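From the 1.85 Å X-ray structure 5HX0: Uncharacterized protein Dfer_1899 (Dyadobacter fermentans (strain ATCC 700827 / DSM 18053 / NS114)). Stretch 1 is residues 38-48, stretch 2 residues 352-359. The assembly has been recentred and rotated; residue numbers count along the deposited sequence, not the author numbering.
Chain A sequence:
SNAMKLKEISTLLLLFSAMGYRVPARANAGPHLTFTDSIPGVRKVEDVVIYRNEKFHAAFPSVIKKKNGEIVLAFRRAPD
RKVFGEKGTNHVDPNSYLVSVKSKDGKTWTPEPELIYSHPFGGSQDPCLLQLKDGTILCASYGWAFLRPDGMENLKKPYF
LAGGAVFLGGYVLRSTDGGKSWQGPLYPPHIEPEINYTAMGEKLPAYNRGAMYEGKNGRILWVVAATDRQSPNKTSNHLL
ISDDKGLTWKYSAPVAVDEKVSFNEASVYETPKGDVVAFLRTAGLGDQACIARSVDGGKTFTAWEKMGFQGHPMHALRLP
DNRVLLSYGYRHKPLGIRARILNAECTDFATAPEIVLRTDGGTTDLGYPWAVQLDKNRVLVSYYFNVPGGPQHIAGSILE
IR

Stretch 1 38-48: SIPGVRKVEDV
Stretch 2, residues 352-359: APEIVLRT

Two segments of one chain, more than 300 residues apart in sequence, meet along their sides. Val 42 to Val 48 is a strand that continues beyond the stretch. The second strand includes Ile 355 and Val 356. The two run nearly parallel, with 8° between their N-to-C directions and 9.0 Å between axes at closest approach. No backbone-to-backbone hydrogen bond joins them; side chains fill the gap. The contact buries 378 Å², both sides summed.

The register is set at two points. The CA of Ile 39 lies 7.0 Å from the CA of Pro 353, and the CA of Lys 44 lies 7.5 Å from the CA of Leu 357. Between them the first stretch makes a type II turn from Ile 39 to Val 42, closed by Val 42 N to Ile 39 O at 3.0 Å. Gly 41 has phi 79° and psi 6°, a positive phi that favours glycine. Pro 40 and Gly 41 stand off from the second stretch.

The turn brings Ile 39 and Val 42 to the same apolar patch. Both point toward the second stretch, as do Pro 353 and Ile 355. Ile 39 is the main bump, with chi1 m and chi2 121°, between wells. Its CG1 packs on Pro 353 CG at 3.8 Å. Its CD1 touches Ile 355 CG1 at 3.8 Å and the backbone Glu 354 O at 3.7 Å; the two lie to the same side of the methyl. Ile 355 is m, t. Its CD1 reaches Val 42 CG1 at 3.8 Å, with Val 42 in the t rotamer. Ile 355 thus touches both Ile 39 and Val 42.

Farther along, the contact becomes polar. Lys 44 points toward the second stretch with rotamers t, t, p, t. Its NZ donates to Leu 357 O at 2.8 Å. The same NZ forms a salt bridge with Asp 47 OD2 at 2.8 Å and a weak hydrogen bond to Asp 47 OD1 at 3.1 Å. One ammonium therefore ties the carboxylate to the carbonyl.

Asp 47, chi1 m, also points toward the second stretch. Arg 358 leaves its backbone sideways, but its m, m, m chain brings the end nearer. Arg 358 CD lies 3.7 Å from Asp 47 OD2. Arg 358 NE is 4.1 Å from that OD2, which sits well out of the guanidinium plane, so only charge attraction applies. A water extends the link: it accepts from Arg 358 NH1 at 2.8 Å and donates to Val 48 O at 2.9 Å.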

# COMPACT_ATOMS: atom_id res chain seq x y z
N SER A 38 19.70 41.31 -7.61
CA SER A 38 20.36 40.13 -8.16
C SER A 38 21.44 39.63 -7.21
O SER A 38 22.18 40.43 -6.62
CB SER A 38 20.95 40.45 -9.54
N ILE A 39 21.54 38.32 -7.06
CA ILE A 39 22.36 37.71 -6.02
C ILE A 39 23.62 37.13 -6.65
O ILE A 39 23.52 36.24 -7.51
CB ILE A 39 21.58 36.64 -5.23
CG1 ILE A 39 20.48 37.31 -4.40
CG2 ILE A 39 22.52 35.88 -4.33
CD1 ILE A 39 19.11 36.85 -4.72
N PRO A 40 24.81 37.57 -6.24
CA PRO A 40 26.04 37.15 -6.93
C PRO A 40 26.20 35.64 -6.95
O PRO A 40 26.14 34.98 -5.91
CB PRO A 40 27.16 37.82 -6.12
CG PRO A 40 26.48 38.88 -5.30
CD PRO A 40 25.09 38.39 -5.05
N GLY A 41 26.40 35.10 -8.14
CA GLY A 41 26.64 33.68 -8.32
C GLY A 41 25.42 32.80 -8.27
O GLY A 41 25.56 31.57 -8.30
N VAL A 42 24.21 33.38 -8.19
CA VAL A 42 22.97 32.61 -8.16
C VAL A 42 22.14 32.96 -9.39
O VAL A 42 21.96 34.14 -9.71
CB VAL A 42 22.16 32.88 -6.89
CG1 VAL A 42 20.89 32.05 -6.90
CG2 VAL A 42 23.00 32.57 -5.68
N ARG A 43 21.62 31.93 -10.05
CA ARG A 43 20.80 32.08 -11.24
C ARG A 43 19.88 30.86 -11.36
O ARG A 43 20.33 29.73 -11.19
CB ARG A 43 21.71 32.21 -12.48
CG ARG A 43 21.02 32.15 -13.82
CD ARG A 43 22.04 32.35 -14.94
NE ARG A 43 22.88 31.17 -15.15
CZ ARG A 43 22.61 30.22 -16.04
NH1 ARG A 43 21.52 30.30 -16.79
NH2 ARG A 43 23.42 29.17 -16.18
N LYS A 44 18.61 31.09 -11.65
CA LYS A 44 17.70 29.99 -11.91
C LYS A 44 17.87 29.54 -13.36
O LYS A 44 17.72 30.34 -14.28
CB LYS A 44 16.25 30.37 -11.64
CG LYS A 44 15.29 29.23 -12.01
CD LYS A 44 13.96 29.33 -11.26
CE LYS A 44 13.05 30.28 -11.93
NZ LYS A 44 11.64 30.16 -11.47
N VAL A 45 18.18 28.27 -13.55
CA VAL A 45 18.31 27.74 -14.90
C VAL A 45 16.94 27.53 -15.52
O VAL A 45 16.66 28.02 -16.62
CB VAL A 45 19.14 26.44 -14.88
CG1 VAL A 45 19.25 25.83 -16.28
CG2 VAL A 45 20.51 26.72 -14.30
N GLU A 46 16.07 26.82 -14.82
CA GLU A 46 14.73 26.54 -15.32
C GLU A 46 13.92 25.92 -14.19
O GLU A 46 14.46 25.48 -13.18
CB GLU A 46 14.77 25.60 -16.52
CG GLU A 46 15.45 24.28 -16.22
CD GLU A 46 15.49 23.36 -17.43
OE1 GLU A 46 14.58 23.46 -18.29
OE2 GLU A 46 16.42 22.54 -17.52
N ASP A 47 12.61 25.89 -14.38
CA ASP A 47 11.73 25.11 -13.54
C ASP A 47 11.38 23.81 -14.25
O ASP A 47 11.34 23.76 -15.48
CB ASP A 47 10.46 25.89 -13.24
CG ASP A 47 10.74 27.13 -12.45
OD1 ASP A 47 11.63 27.07 -11.57
OD2 ASP A 47 10.12 28.16 -12.73
N VAL A 48 11.14 22.75 -13.47
CA VAL A 48 10.77 21.46 -14.05
C VAL A 48 9.55 20.90 -13.31
O VAL A 48 9.25 21.26 -12.18
CB VAL A 48 11.93 20.44 -14.02
CG1 VAL A 48 13.12 21.00 -14.74
CG2 VAL A 48 12.32 20.07 -12.57
N ALA A 352 21.45 37.66 4.62
CA ALA A 352 21.56 36.94 3.35
C ALA A 352 20.36 37.27 2.47
O ALA A 352 19.21 37.18 2.94
CB ALA A 352 21.67 35.43 3.59
N PRO A 353 20.58 37.66 1.22
CA PRO A 353 19.46 38.11 0.38
C PRO A 353 18.57 36.94 -0.01
O PRO A 353 19.04 35.83 -0.24
CB PRO A 353 20.15 38.72 -0.84
CG PRO A 353 21.52 38.09 -0.88
CD PRO A 353 21.89 37.81 0.56
N GLU A 354 17.27 37.21 -0.09
CA GLU A 354 16.30 36.16 -0.37
C GLU A 354 16.19 35.91 -1.88
O GLU A 354 16.07 36.85 -2.67
CB GLU A 354 14.94 36.51 0.22
CG GLU A 354 13.88 35.43 0.05
CD GLU A 354 12.64 35.73 0.87
OE1 GLU A 354 11.88 36.64 0.49
OE2 GLU A 354 12.43 35.06 1.90
N ILE A 355 16.26 34.64 -2.25
CA ILE A 355 16.13 34.17 -3.62
C ILE A 355 14.68 33.78 -3.81
O ILE A 355 14.16 32.95 -3.05
CB ILE A 355 17.07 32.97 -3.86
CG1 ILE A 355 18.52 33.33 -3.52
CG2 ILE A 355 16.93 32.43 -5.27
CD1 ILE A 355 19.44 32.13 -3.39
N VAL A 356 13.99 34.36 -4.79
CA VAL A 356 12.58 34.01 -4.99
C VAL A 356 12.48 33.05 -6.16
O VAL A 356 12.74 33.42 -7.30
CB VAL A 356 11.70 35.26 -5.20
CG1 VAL A 356 10.24 34.85 -5.32
CG2 VAL A 356 11.87 36.24 -4.01
N LEU A 357 12.11 31.79 -5.88
CA LEU A 357 12.10 30.79 -6.95
C LEU A 357 10.75 30.67 -7.66
O LEU A 357 10.71 30.42 -8.87
CB LEU A 357 12.50 29.41 -6.40
CG LEU A 357 13.90 29.32 -5.77
CD1 LEU A 357 14.13 27.94 -5.19
CD2 LEU A 357 14.98 29.66 -6.79
N ARG A 358 9.64 30.82 -6.95
CA ARG A 358 8.31 30.68 -7.54
C ARG A 358 7.38 31.69 -6.89
O ARG A 358 7.44 31.89 -5.67
CB ARG A 358 7.69 29.27 -7.34
CG ARG A 358 8.47 28.11 -7.94
CD ARG A 358 8.39 28.11 -9.47
NE ARG A 358 7.08 27.79 -10.03
CZ ARG A 358 6.76 26.61 -10.56
NH1 ARG A 358 7.65 25.62 -10.58
NH2 ARG A 358 5.57 26.42 -11.08
N THR A 359 6.54 32.32 -7.70
CA THR A 359 5.50 33.23 -7.22
C THR A 359 4.13 32.88 -7.76
O THR A 359 3.17 33.62 -7.50
CB THR A 359 5.82 34.69 -7.62
OG1 THR A 359 5.95 34.77 -9.04
CG2 THR A 359 7.13 35.16 -6.99
O HOH W 1 7.44 23.52 -12.48